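PDB 7OTJ: ATP-dependent DNA helicase PIF1 from Candida albicans, which couples ATP hydrolysis to 5'-3' unwinding of DNA and probably unwinds G-quadruplexes and forked RNA-DNA hybrids to maintain nuclear and mitochondrial genomes. Local coordinates for residues 102-107 and 137-142. Residues are numbered along the deposited sequence; the frame is centred on the assembly and turned at random.
Sequences RVLIID and IQLVAC. With PO4 (phosphate ion), chain P.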
loop_
_atom_site.group_PDB
_atom_site.type_symbol
_atom_site.label_atom_id
_atom_site.label_comp_id
_atom_site.label_asym_id
_atom_site.label_seq_id
_atom_site.Cartn_x
_atom_site.Cartn_y
_atom_site.Cartn_z
ATOM N N ARG A 102 -17.306 -9.269 -10.989
ATOM C CA ARG A 102 -16.979 -10.389 -11.863
ATOM C C ARG A 102 -15.537 -10.847 -11.747
ATOM O O ARG A 102 -15.271 -12.044 -11.869
ATOM C CB ARG A 102 -17.254 -10.031 -13.328
ATOM C CG ARG A 102 -18.698 -9.676 -13.617
ATOM C CD ARG A 102 -19.622 -10.855 -13.349
ATOM N NE ARG A 102 -19.283 -12.008 -14.175
ATOM C CZ ARG A 102 -19.690 -12.178 -15.425
ATOM N NH1 ARG A 102 -20.476 -11.294 -16.021
ATOM N NH2 ARG A 102 -19.291 -13.256 -16.097
ATOM N N VAL A 103 -14.603 -9.925 -11.521
ATOM C CA VAL A 103 -13.193 -10.246 -11.359
ATOM C C VAL A 103 -12.706 -9.591 -10.076
ATOM O O VAL A 103 -13.005 -8.420 -9.816
ATOM C CB VAL A 103 -12.358 -9.758 -12.563
ATOM C CG1 VAL A 103 -10.876 -10.103 -12.380
ATOM C CG2 VAL A 103 -12.896 -10.326 -13.858
ATOM N N LEU A 104 -11.930 -10.332 -9.290
ATOM C CA LEU A 104 -11.324 -9.803 -8.073
ATOM C C LEU A 104 -9.816 -9.845 -8.255
ATOM O O LEU A 104 -9.221 -10.928 -8.329
ATOM C CB LEU A 104 -11.751 -10.592 -6.838
ATOM C CG LEU A 104 -11.089 -10.185 -5.517
ATOM C CD1 LEU A 104 -11.254 -8.700 -5.247
ATOM C CD2 LEU A 104 -11.672 -10.992 -4.374
ATOM N N ILE A 105 -9.210 -8.664 -8.334
ATOM C CA ILE A 105 -7.769 -8.503 -8.445
ATOM C C ILE A 105 -7.217 -8.228 -7.056
ATOM O O ILE A 105 -7.735 -7.364 -6.337
ATOM C CB ILE A 105 -7.416 -7.365 -9.418
ATOM C CG1 ILE A 105 -7.820 -7.741 -10.849
ATOM C CG2 ILE A 105 -5.941 -7.010 -9.315
ATOM C CD1 ILE A 105 -7.710 -6.600 -11.838
ATOM N N ILE A 106 -6.169 -8.952 -6.671
ATOM C CA ILE A 106 -5.502 -8.744 -5.388
ATOM C C ILE A 106 -4.016 -8.593 -5.672
ATOM O O ILE A 106 -3.322 -9.586 -5.924
ATOM C CB ILE A 106 -5.746 -9.885 -4.396
ATOM C CG1 ILE A 106 -7.233 -10.234 -4.318
ATOM C CG2 ILE A 106 -5.198 -9.504 -3.024
ATOM C CD1 ILE A 106 -7.518 -11.403 -3.411
ATOM N N ASP A 107 -3.519 -7.359 -5.631
ATOM C CA ASP A 107 -2.088 -7.136 -5.753
ATOM C C ASP A 107 -1.438 -7.295 -4.381
ATOM O O ASP A 107 -2.101 -7.233 -3.341
ATOM C CB ASP A 107 -1.795 -5.751 -6.347
ATOM C CG ASP A 107 -0.421 -5.664 -7.026
ATOM O OD1 ASP A 107 0.417 -6.572 -6.838
ATOM O OD2 ASP A 107 -0.177 -4.681 -7.757
ATOM N N ILE A 137 -16.572 -15.598 -8.999
ATOM C CA ILE A 137 -15.705 -14.459 -9.284
ATOM C C ILE A 137 -14.373 -14.961 -9.818
ATOM O O ILE A 137 -13.794 -15.914 -9.285
ATOM C CB ILE A 137 -15.515 -13.597 -8.027
ATOM C CG1 ILE A 137 -16.863 -13.030 -7.567
ATOM C CG2 ILE A 137 -14.498 -12.499 -8.293
ATOM C CD1 ILE A 137 -16.827 -12.358 -6.207
ATOM N N GLN A 138 -13.882 -14.332 -10.880
ATOM C CA GLN A 138 -12.551 -14.650 -11.378
ATOM C C GLN A 138 -11.509 -14.035 -10.443
ATOM O O GLN A 138 -11.471 -12.813 -10.257
ATOM C CB GLN A 138 -12.370 -14.138 -12.805
ATOM C CG GLN A 138 -10.991 -14.429 -13.397
ATOM C CD GLN A 138 -10.758 -13.720 -14.722
ATOM O OE1 GLN A 138 -11.642 -13.039 -15.242
ATOM N NE2 GLN A 138 -9.560 -13.876 -15.272
ATOM N N LEU A 139 -10.678 -14.878 -9.843
ATOM C CA LEU A 139 -9.649 -14.410 -8.930
ATOM C C LEU A 139 -8.355 -14.195 -9.704
ATOM O O LEU A 139 -7.899 -15.091 -10.423
ATOM C CB LEU A 139 -9.446 -15.420 -7.802
ATOM C CG LEU A 139 -8.421 -15.072 -6.729
ATOM C CD1 LEU A 139 -8.825 -13.799 -6.013
ATOM C CD2 LEU A 139 -8.306 -16.222 -5.752
ATOM N N VAL A 140 -7.783 -12.998 -9.574
ATOM C CA VAL A 140 -6.506 -12.649 -10.199
ATOM C C VAL A 140 -5.576 -12.212 -9.077
ATOM O O VAL A 140 -5.639 -11.065 -8.618
ATOM C CB VAL A 140 -6.644 -11.548 -11.257
ATOM C CG1 VAL A 140 -5.260 -11.170 -11.817
ATOM C CG2 VAL A 140 -7.605 -11.973 -12.379
ATOM N N ALA A 141 -4.737 -13.129 -8.605
ATOM C CA ALA A 141 -3.769 -12.825 -7.563
ATOM C C ALA A 141 -2.436 -12.427 -8.179
ATOM O O ALA A 141 -1.977 -13.035 -9.150
ATOM C CB ALA A 141 -3.576 -14.027 -6.639
ATOM N N CYS A 142 -1.797 -11.429 -7.581
ATOM C CA CYS A 142 -0.575 -10.865 -8.132
ATOM C C CYS A 142 0.357 -10.496 -6.989
ATOM O O CYS A 142 -0.048 -9.779 -6.070
ATOM C CB CYS A 142 -0.890 -9.641 -8.996
ATOM S SG CYS A 142 0.545 -8.730 -9.574
HETATM P P PO4 P . -15.756 -14.363 -15.883
HETATM O O1 PO4 P . -16.834 -14.787 -16.854
HETATM O O2 PO4 P . -14.806 -15.518 -15.670
HETATM O O3 PO4 P . -16.364 -13.962 -14.558
HETATM O O4 PO4 P . -14.998 -13.188 -16.454
#
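V103 and V140 meet on one face of a parallel strand pair, CG1 to CG2 at 3.8 Å, while the CG1 of I105 lies alongside the CB of V140 at 4.0 Å. Branching at CB favours an extended backbone, which suits valine and isoleucine to these buried faces. On the other face, the longer reach of L139, unbranched at CB, brings its CD1 to the CD1 of I106 at 3.8 Å. I137, just before its strand, sets its CG2 3.6 Å from L104 CB. V103 CG2 lies 3.3 Å from Q138 OE1: an anti chi1 (180°) and extended chain carry the amide alongside V103, and its NE2 donates to the carbonyls of V15 and V19. Between the two faces, L104 and I106 each use both N-H and C=O to bind the partner strand, as in V140 N to L104 O at 2.8 Å. Just before strand 103-107, R102 NH2 makes a weak hydrogen bond to a phosphate ion, probably from the crystallisation liquor. At the C-terminal ends, D107 places its OD1 3.5 Å from C142 SG, and its OD2 is hydrogen-bonded to S32 of the P-loop, near the bound magnesium, consistent with a Walker B aspartate. The strands form a beta-alpha-beta unit with helix 114-128, central in the P-loop NTPase sheet: 50-54 flanks 103-107, 21-25 flanks 138-143, and helix 31-45 covers I105.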